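Local coordinates for BvnE (PDB 6U9I), which catalyses the stereoselective semipinacol rearrangement by which brevianamides are assembled in the fungus Penicillium brevicompactum, at the interface of chains A and B. Coordinates in Å, arbitrary orientation; residue numbers count along the deposited sequence, not the author numbering. Chains: chain A/B, BvnE.

The four contacts sample one two-fold symmetric interface between two copies of BvnE. By C-alpha centres, contacts 1 and 3 lie about 9 Å apart, contacts 2 and 4 about 8 Å, and contacts 1 and 2 about 24 Å. A:Pro51, A:Phe135 and B:Asp137 of contact 1 return as B:Pro51, B:Phe135 and A:Asp137 in contact 3. A:Ile89, B:Asp91 and B:Leu94 of contact 2 likewise return with chains exchanged in contact 4, which also holds B:Met117, twin of A:Met117 in contact 3. Contacts 1 and 2 are polar, contact 4 mainly aliphatic, and contact 3 mixes a hydrogen bond with aromatic packing, consistent with a specific dimer.

Contact 1: the interface of chains A and B. Residues chain A 51, 53, 135, 138-139; chain B 137-139.
B:Asp137 places its carboxylate between two serine hydroxyls of chain A, at a two-fold interface of a protein whose fold is probably NTF2-like. A:Ser53 OG donates to B:Asp137 OD2 at 2.5 Å, on the syn side and 29° out of the carboxylate plane. A:Ser138 OG donates to B:Asp137 OD1, also at 2.5 Å, but from above that plane, 43° out of it. With CG anti to its own backbone N (chi1 171°), B:Asp137 carries both oxygens toward chain A. The ring of A:Pro51 crosses this side chain at about a right angle, its CG 3.5 Å from B:Asp137 CG. An alanine in place of B:Asp137 would probably deprive A:Ser53 and A:Ser138 of this shared acceptor, leaving their hydroxyls to water 2 and B:Asp139 N, and remove the carboxylate packed against A:Pro51. The same A:Ser138 OG accepts from B:Asp139 N at 2.9 Å, and by symmetry A:Asp139 N donates to B:Ser138 OG at 2.8 Å, so the first turns of helices 138-150 of chain A and 138-152 of chain B cap each other. Further out, water 1 bridges the backbone nitrogens of A:Ser138 and B:Ser138, and water 2 links A:Ser53 OG to B:Asp139 OD2. Water 3 sits 2.6 Å from A:Asp139 OD1 and equally far from B:Asp139 OD1, and probably eases the approach of these two acids. Behind A:Pro51, which follows a cis peptide bond, the ring of A:Phe135 turns one face to the proline CD.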
loop_
_atom_site.group_PDB
_atom_site.type_symbol
_atom_site.label_atom_id
_atom_site.label_comp_id
_atom_site.label_asym_id
_atom_site.label_seq_id
_atom_site.Cartn_x
_atom_site.Cartn_y
_atom_site.Cartn_z
ATOM N N PRO A 51 2.121 -3.379 8.070
ATOM C CA PRO A 51 3.578 -3.541 8.098
ATOM C C PRO A 51 4.040 -4.528 9.164
ATOM O O PRO A 51 3.241 -4.947 10.001
ATOM C CB PRO A 51 4.081 -2.125 8.416
ATOM C CG PRO A 51 2.965 -1.497 9.192
ATOM C CD PRO A 51 1.708 -2.035 8.521
ATOM N N SER A 53 5.720 -4.086 11.746
ATOM C CA SER A 53 5.658 -3.576 13.111
ATOM C C SER A 53 4.385 -3.990 13.846
ATOM O O SER A 53 4.373 -4.001 15.080
ATOM C CB SER A 53 5.787 -2.057 13.101
ATOM O OG SER A 53 4.642 -1.462 12.508
ATOM N N PHE A 135 -1.714 -4.144 3.858
ATOM C CA PHE A 135 -0.886 -3.125 4.502
ATOM C C PHE A 135 -1.818 -2.077 5.111
ATOM O O PHE A 135 -2.375 -1.242 4.394
ATOM C CB PHE A 135 0.066 -2.512 3.476
ATOM C CG PHE A 135 1.221 -1.743 4.077
ATOM C CD1 PHE A 135 1.010 -0.520 4.705
ATOM C CD2 PHE A 135 2.520 -2.223 3.967
ATOM C CE1 PHE A 135 2.073 0.204 5.256
ATOM C CE2 PHE A 135 3.596 -1.499 4.514
ATOM C CZ PHE A 135 3.370 -0.298 5.163
ATOM N N SER A 138 -1.300 1.499 10.491
ATOM C CA SER A 138 -0.947 0.817 11.732
ATOM C C SER A 138 -1.264 1.673 12.953
ATOM O O SER A 138 -1.650 1.145 14.004
ATOM C CB SER A 138 0.535 0.443 11.708
ATOM O OG SER A 138 1.314 1.562 11.300
ATOM N N ASP A 139 -1.088 2.995 12.848
ATOM C CA ASP A 139 -1.487 3.860 13.956
ATOM C C ASP A 139 -2.958 3.671 14.276
ATOM O O ASP A 139 -3.340 3.570 15.449
ATOM C CB ASP A 139 -1.210 5.331 13.640
ATOM C CG ASP A 139 -1.677 6.264 14.758
ATOM O OD1 ASP A 139 -1.256 6.049 15.910
ATOM O OD2 ASP A 139 -2.470 7.198 14.494
ATOM N N ASP B 137 4.183 3.211 7.316
ATOM C CA ASP B 137 3.770 2.632 8.597
ATOM C C ASP B 137 3.484 3.801 9.534
ATOM O O ASP B 137 4.405 4.479 10.005
ATOM C CB ASP B 137 4.881 1.701 9.092
ATOM C CG ASP B 137 4.696 1.193 10.524
ATOM O OD1 ASP B 137 3.838 1.660 11.293
ATOM O OD2 ASP B 137 5.472 0.285 10.885
ATOM N N SER B 138 2.197 4.084 9.757
ATOM C CA SER B 138 1.827 5.323 10.440
ATOM C C SER B 138 2.120 5.248 11.932
ATOM O O SER B 138 2.464 6.271 12.541
ATOM C CB SER B 138 0.342 5.634 10.215
ATOM O OG SER B 138 -0.445 4.492 10.527
ATOM N N ASP B 139 1.987 4.059 12.539
ATOM C CA ASP B 139 2.385 3.887 13.936
ATOM C C ASP B 139 3.818 4.351 14.142
ATOM O O ASP B 139 4.122 5.054 15.118
ATOM C CB ASP B 139 2.223 2.420 14.364
ATOM C CG ASP B 139 2.684 2.161 15.797
ATOM O OD1 ASP B 139 2.146 2.791 16.733
ATOM O OD2 ASP B 139 3.574 1.307 15.989
HETATM O O HOH W 1 0.449 2.344 8.135
HETATM O O HOH W 2 2.745 -0.925 14.399
HETATM O O HOH W 3 0.507 4.761 17.278
#

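Contact 2: the interface of chains A and B. Residues chain A 15, 87-90; chain B 91, 94.
Helix 14-31 of chain A, together with its loop at 87-88 and strand 89-91, meets strand 89-91 of chain B and the loop that follows it. A:Arg15, extended from CG to NE, approaches B:Asp91 end-on, forming a salt bridge through NH2 and OD2 with a paired hydrogen bond from NH1 to OD1. NH2 of A:Arg15 lies 2.8 Å from B:Asp91 OD2, nearly in the guanidinium plane and on the syn lone pair of that oxygen. NH1 of A:Arg15, 2.9 Å from B:Asp91 OD1, comes instead from above the carboxylate plane. The two flat groups are therefore not coplanar but turned 53° apart. A:Val90 N adds an almost straight bond to B:Asp91 OD2 (2.8 Å, 177° at H), giving this oxygen a second donor. Within chain B, B:Leu94 N reaches B:Asp91 OD1 at 3.1 Å, from the face opposite to A:Arg15 NH1. Donors on both faces should thus restrain rotation of the carboxylate. The B:Asp91 carboxylate group and B:Leu94 CD1 occupy the guanidinium edge, while A:Val90 CB lies over the rim of one guanidinium face. B:Leu94 sets CG 3.5 Å from A:Arg15 NH2, and its CD1 reaches toward A:Val87 CG2. A:Ile89 CG2 packs 3.6 Å from B:Asp91 CB. In the fold, the site lies where the N-terminal helix passes the short strand 89-91, just ahead of the long strand 96-107, at the end of the dimer interface remote from helix 138-150.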
loop_
_atom_site.group_PDB
_atom_site.type_symbol
_atom_site.label_atom_id
_atom_site.label_comp_id
_atom_site.label_asym_id
_atom_site.label_seq_id
_atom_site.Cartn_x
_atom_site.Cartn_y
_atom_site.Cartn_z
ATOM N N ARG A 15 -6.376 -8.940 -18.133
ATOM C CA ARG A 15 -6.570 -7.771 -17.278
ATOM C C ARG A 15 -8.011 -7.679 -16.794
ATOM O O ARG A 15 -8.269 -7.449 -15.609
ATOM C CB ARG A 15 -6.182 -6.494 -18.021
ATOM C CG ARG A 15 -6.441 -5.242 -17.204
ATOM C CD ARG A 15 -6.196 -3.957 -17.997
ATOM N NE ARG A 15 -6.203 -2.795 -17.109
ATOM C CZ ARG A 15 -5.131 -2.366 -16.455
ATOM N NH1 ARG A 15 -3.967 -3.005 -16.601
ATOM N NH2 ARG A 15 -5.220 -1.313 -15.649
ATOM N N VAL A 87 -8.468 3.358 -8.214
ATOM C CA VAL A 87 -8.906 2.262 -9.080
ATOM C C VAL A 87 -7.930 1.107 -8.931
ATOM O O VAL A 87 -6.794 1.289 -8.464
ATOM C CB VAL A 87 -9.017 2.697 -10.564
ATOM C CG1 VAL A 87 -10.015 3.854 -10.718
ATOM C CG2 VAL A 87 -7.647 3.059 -11.135
ATOM N N PRO A 88 -8.331 -0.097 -9.324
ATOM C CA PRO A 88 -7.400 -1.230 -9.241
ATOM C C PRO A 88 -6.217 -1.067 -10.186
ATOM O O PRO A 88 -6.359 -0.643 -11.334
ATOM C CB PRO A 88 -8.267 -2.433 -9.629
ATOM C CG PRO A 88 -9.664 -2.001 -9.340
ATOM C CD PRO A 88 -9.694 -0.534 -9.677
ATOM N N ILE A 89 -5.042 -1.440 -9.694
ATOM C CA ILE A 89 -3.798 -1.408 -10.455
ATOM C C ILE A 89 -3.471 -2.854 -10.772
ATOM O O ILE A 89 -3.370 -3.668 -9.855
ATOM C CB ILE A 89 -2.668 -0.758 -9.645
ATOM C CG1 ILE A 89 -3.087 0.641 -9.193
ATOM C CG2 ILE A 89 -1.379 -0.728 -10.449
ATOM C CD1 ILE A 89 -2.147 1.229 -8.167
ATOM N N VAL A 90 -3.316 -3.188 -12.054
ATOM C CA VAL A 90 -3.283 -4.588 -12.484
ATOM C C VAL A 90 -1.962 -4.890 -13.178
ATOM O O VAL A 90 -1.634 -4.260 -14.194
ATOM C CB VAL A 90 -4.456 -4.924 -13.417
ATOM C CG1 VAL A 90 -4.421 -6.415 -13.786
ATOM C CG2 VAL A 90 -5.769 -4.573 -12.752
ATOM N N ASP B 91 1.772 -2.030 -13.891
ATOM C CA ASP B 91 0.564 -1.902 -14.696
ATOM C C ASP B 91 0.946 -1.053 -15.906
ATOM O O ASP B 91 1.027 0.176 -15.806
ATOM C CB ASP B 91 -0.564 -1.262 -13.885
ATOM C CG ASP B 91 -1.880 -1.198 -14.650
ATOM O OD1 ASP B 91 -1.857 -1.194 -15.899
ATOM O OD2 ASP B 91 -2.952 -1.152 -13.997
ATOM N N LEU B 94 -1.773 1.656 -17.102
ATOM C CA LEU B 94 -1.883 2.847 -16.268
ATOM C C LEU B 94 -0.533 3.507 -16.018
ATOM O O LEU B 94 -0.491 4.563 -15.372
ATOM C CB LEU B 94 -2.552 2.496 -14.929
ATOM C CG LEU B 94 -3.973 1.919 -14.968
ATOM C CD1 LEU B 94 -4.554 1.743 -13.546
ATOM C CD2 LEU B 94 -4.909 2.763 -15.841
#

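Contact 3: the interface of chains A and B. Residues chain A 100, 115-117, 137; chain B 50-52, 135.
A hydrogen bond crosses from the backbone N of B:Arg52 to A:Glu115 OE2 at 2.8 Å, on the syn side and 172° at H. The bond uses the main chain at the start of the 3-10 helix 52-54, not the poorly ordered B:Arg52 side chain. On the other oxygen, A:His100 NE2 donates to A:Glu115 OE1 at 2.7 Å, within the imidazole plane and on the anti side of the carboxylate. CG of A:Glu115 is anti to the backbone N (chi1 180°) and the chain runs extended beyond it, which carries the carboxylate past the B:Phe135 ring to B:Arg52. An alanine at A:Glu115 would probably leave B:Arg52 N and A:His100 NE2 without these acceptors and open a gap beside B:Pro51. Packing contacts centre on B:Phe135, inserted between strand residues of chain A. Its ring stands 83° to the A:Glu115 carboxylate, with CE2 3.9 Å from A:Glu115 CG, and its rim meets the backbone O of A:Glu115 in the ring plane. A:His100 NE2 comes within 3.8 Å of B:Phe135 CE2, so the histidine both positions the acid and packs on the phenyl ring. A:Met117 CE touches B:Phe135 CD2 at 3.8 Å and also lies over one face of the A:His100 imidazole. B:Pro51 brings CB to 3.7 Å from A:Glu115 CD. By seating B:Phe135 and segment 50-52 on strands 96-107 and 115-122 of chain A, the site probably fixes how the subunits are set together.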
loop_
_atom_site.group_PDB
_atom_site.type_symbol
_atom_site.label_atom_id
_atom_site.label_comp_id
_atom_site.label_asym_id
_atom_site.label_seq_id
_atom_site.Cartn_x
_atom_site.Cartn_y
_atom_site.Cartn_z
ATOM N N HIS A 100 -6.090 0.545 -3.198
ATOM C CA HIS A 100 -6.093 1.457 -2.065
ATOM C C HIS A 100 -7.521 1.504 -1.534
ATOM O O HIS A 100 -8.428 1.940 -2.243
ATOM C CB HIS A 100 -5.618 2.827 -2.546
ATOM C CG HIS A 100 -5.313 3.798 -1.453
ATOM N ND1 HIS A 100 -5.141 5.144 -1.700
ATOM C CD2 HIS A 100 -5.144 3.631 -0.118
ATOM C CE1 HIS A 100 -4.880 5.767 -0.562
ATOM N NE2 HIS A 100 -4.876 4.873 0.413
ATOM N N GLU A 115 -7.788 2.245 6.691
ATOM C CA GLU A 115 -7.302 2.498 5.342
ATOM C C GLU A 115 -6.183 1.513 5.052
ATOM O O GLU A 115 -5.344 1.254 5.922
ATOM C CB GLU A 115 -6.794 3.942 5.200
ATOM C CG GLU A 115 -6.262 4.302 3.814
ATOM C CD GLU A 115 -5.680 5.708 3.761
ATOM O OE1 GLU A 115 -4.921 6.015 2.811
ATOM O OE2 GLU A 115 -5.986 6.516 4.671
ATOM N N TYR A 116 -6.169 0.955 3.841
ATOM C CA TYR A 116 -5.218 -0.102 3.516
ATOM C C TYR A 116 -4.698 0.057 2.101
ATOM O O TYR A 116 -5.386 0.581 1.222
ATOM C CB TYR A 116 -5.820 -1.510 3.607
ATOM C CG TYR A 116 -6.817 -1.710 4.709
ATOM C CD1 TYR A 116 -8.115 -1.215 4.585
ATOM C CD2 TYR A 116 -6.479 -2.401 5.865
ATOM C CE1 TYR A 116 -9.032 -1.391 5.576
ATOM C CE2 TYR A 116 -7.411 -2.579 6.882
ATOM C CZ TYR A 116 -8.679 -2.075 6.724
ATOM O OH TYR A 116 -9.638 -2.240 7.709
ATOM N N MET A 117 -3.495 -0.461 1.882
ATOM C CA MET A 117 -3.017 -0.811 0.551
ATOM C C MET A 117 -2.938 -2.330 0.496
ATOM O O MET A 117 -2.189 -2.945 1.267
ATOM C CB MET A 117 -1.658 -0.169 0.259
ATOM C CG MET A 117 -1.274 -0.132 -1.211
ATOM S SD MET A 117 -2.286 1.008 -2.193
ATOM C CE MET A 117 -1.859 2.592 -1.486
ATOM N N ASP A 137 -3.221 0.967 7.948
ATOM C CA ASP A 137 -2.889 2.143 8.755
ATOM C C ASP A 137 -2.587 1.641 10.165
ATOM O O ASP A 137 -3.500 1.347 10.943
ATOM C CB ASP A 137 -4.066 3.119 8.726
ATOM C CG ASP A 137 -3.837 4.397 9.545
ATOM O OD1 ASP A 137 -2.950 4.461 10.424
ATOM O OD2 ASP A 137 -4.598 5.356 9.319
ATOM N N ALA B 50 0.523 9.026 2.768
ATOM C CA ALA B 50 -0.628 8.263 3.225
ATOM C C ALA B 50 -0.151 7.402 4.384
ATOM O O ALA B 50 1.058 7.216 4.550
ATOM C CB ALA B 50 -1.216 7.411 2.089
ATOM N N PRO B 51 -1.068 6.897 5.228
ATOM C CA PRO B 51 -2.531 7.015 5.192
ATOM C C PRO B 51 -3.023 8.410 5.558
ATOM O O PRO B 51 -2.260 9.252 6.037
ATOM C CB PRO B 51 -3.004 5.990 6.233
ATOM C CG PRO B 51 -1.820 5.835 7.176
ATOM C CD PRO B 51 -0.608 6.001 6.314
ATOM N N ARG B 52 -4.318 8.620 5.343
ATOM C CA ARG B 52 -4.897 9.932 5.575
ATOM C C ARG B 52 -4.782 10.362 7.033
ATOM O O ARG B 52 -4.677 11.563 7.315
ATOM C CB ARG B 52 -6.356 9.921 5.125
ATOM C CG ARG B 52 -6.871 11.298 4.906
ATOM C CD ARG B 52 -8.236 11.485 5.512
ATOM N NE ARG B 52 -8.798 12.756 5.076
ATOM C CZ ARG B 52 -8.345 13.943 5.473
ATOM N NH1 ARG B 52 -7.329 14.050 6.324
ATOM N NH2 ARG B 52 -8.916 15.033 5.020
ATOM N N PHE B 135 2.683 5.315 1.116
ATOM C CA PHE B 135 1.867 4.785 2.213
ATOM C C PHE B 135 2.818 4.221 3.267
ATOM O O PHE B 135 3.350 3.119 3.121
ATOM C CB PHE B 135 0.884 3.744 1.676
ATOM C CG PHE B 135 -0.262 3.405 2.608
ATOM C CD1 PHE B 135 -0.037 2.910 3.882
ATOM C CD2 PHE B 135 -1.574 3.527 2.173
ATOM C CE1 PHE B 135 -1.107 2.566 4.719
ATOM C CE2 PHE B 135 -2.654 3.177 2.996
ATOM C CZ PHE B 135 -2.419 2.701 4.276
#

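Contact 4: the interface of chains A and B. Residues chain A 91, 94, 96, 98, 119; chain B 89, 98, 117.
A:Asp91, which borders B:Ile89 across the interface, receives the backbone N of A:Leu94 on OD1 at 3.3 Å. This bond within chain A comes from well above the carboxylate plane, 74° out of it, and ties the turn after strand 89-91 to the aspartate. The surrounding surface is a sheet face, as expected of a probable NTF2-like fold, with strands 96-107 and 115-122 offering aliphatic side chains to the partner. B:Ile89 is the main intruder, its CG1 branch anti to the carbonyl carbon (chi1 -61°) and extended onward so that CD1 enters between A:Lys96 and A:Val119. B:Ile89 CD1 touches A:Val119 CG1 at 3.8 Å, the side chains meeting at a slant. A:Lys96 crosses B:Ile89 at about a right angle, presenting the aliphatic CD, 3.8 Å from B:Ile89 CD1; its chain bends only at the far end (chi4 -77°), leaving the methylenes for packing. Nearer the two-fold axis, A:Val98 and B:Val98 reach toward each other tip to tip, with A:Val98 CG2 4.0 Å from B:Val98 CG2. A:Val98 CG2 also lies 4.1 Å from B:Ile89 CD1, joining the valine pair to the isoleucine. On the other flank, B:Met117 CE approaches A:Val119 CG2 at 4.2 Å.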
loop_
_atom_site.group_PDB
_atom_site.type_symbol
_atom_site.label_atom_id
_atom_site.label_comp_id
_atom_site.label_asym_id
_atom_site.label_seq_id
_atom_site.Cartn_x
_atom_site.Cartn_y
_atom_site.Cartn_z
ATOM N N ASP A 91 -1.226 -5.893 -12.662
ATOM C CA ASP A 91 -0.045 -6.443 -13.331
ATOM C C ASP A 91 -0.449 -7.804 -13.888
ATOM O O ASP A 91 -0.450 -8.799 -13.158
ATOM C CB ASP A 91 1.140 -6.553 -12.371
ATOM C CG ASP A 91 2.446 -6.989 -13.070
ATOM O OD1 ASP A 91 2.383 -7.563 -14.173
ATOM O OD2 ASP A 91 3.545 -6.771 -12.506
ATOM N N LEU A 94 2.210 -10.761 -13.525
ATOM C CA LEU A 94 2.340 -11.320 -12.189
ATOM C C LEU A 94 1.013 -11.771 -11.587
ATOM O O LEU A 94 1.013 -12.312 -10.471
ATOM C CB LEU A 94 3.005 -10.298 -11.263
ATOM C CG LEU A 94 4.381 -9.795 -11.715
ATOM C CD1 LEU A 94 5.015 -8.933 -10.645
ATOM C CD2 LEU A 94 5.296 -10.981 -12.048
ATOM N N LYS A 96 -1.291 -9.894 -10.389
ATOM C CA LYS A 96 -1.459 -9.124 -9.164
ATOM C C LYS A 96 -2.396 -7.947 -9.405
ATOM O O LYS A 96 -2.414 -7.365 -10.494
ATOM C CB LYS A 96 -0.129 -8.621 -8.637
ATOM C CG LYS A 96 0.742 -9.757 -8.105
ATOM C CD LYS A 96 2.020 -9.218 -7.520
ATOM C CE LYS A 96 3.028 -10.334 -7.285
ATOM N NZ LYS A 96 2.728 -11.150 -6.054
ATOM N N VAL A 98 -3.467 -4.384 -7.180
ATOM C CA VAL A 98 -3.226 -3.536 -6.011
ATOM C C VAL A 98 -4.403 -2.582 -5.851
ATOM O O VAL A 98 -4.848 -1.985 -6.835
ATOM C CB VAL A 98 -1.908 -2.760 -6.157
ATOM C CG1 VAL A 98 -1.684 -1.846 -4.949
ATOM C CG2 VAL A 98 -0.743 -3.745 -6.305
ATOM N N VAL A 119 -2.443 -5.956 -1.760
ATOM C CA VAL A 119 -1.883 -6.592 -2.950
ATOM C C VAL A 119 -2.481 -7.991 -3.031
ATOM O O VAL A 119 -2.172 -8.850 -2.194
ATOM C CB VAL A 119 -0.352 -6.664 -2.917
ATOM C CG1 VAL A 119 0.166 -7.316 -4.211
ATOM C CG2 VAL A 119 0.258 -5.274 -2.694
ATOM N N ILE B 89 5.718 -4.246 -9.132
ATOM C CA ILE B 89 4.444 -4.638 -9.720
ATOM C C ILE B 89 4.115 -3.571 -10.752
ATOM O O ILE B 89 4.075 -2.385 -10.412
ATOM C CB ILE B 89 3.346 -4.746 -8.644
ATOM C CG1 ILE B 89 3.729 -5.805 -7.603
ATOM C CG2 ILE B 89 1.980 -5.022 -9.253
ATOM C CD1 ILE B 89 2.881 -5.751 -6.330
ATOM N N VAL B 98 4.189 -0.421 -8.392
ATOM C CA VAL B 98 3.976 -0.524 -6.954
ATOM C C VAL B 98 5.181 -1.235 -6.364
ATOM O O VAL B 98 5.634 -2.244 -6.914
ATOM C CB VAL B 98 2.679 -1.289 -6.624
ATOM C CG1 VAL B 98 2.461 -1.358 -5.113
ATOM C CG2 VAL B 98 1.481 -0.631 -7.306
ATOM N N MET B 117 4.354 1.008 1.376
ATOM C CA MET B 117 3.848 0.586 0.079
ATOM C C MET B 117 3.777 1.853 -0.766
ATOM O O MET B 117 3.163 2.844 -0.349
ATOM C CB MET B 117 2.480 -0.095 0.215
ATOM C CG MET B 117 2.114 -1.036 -0.921
ATOM S SD MET B 117 3.198 -2.476 -1.072
ATOM C CE MET B 117 2.702 -3.513 0.297
#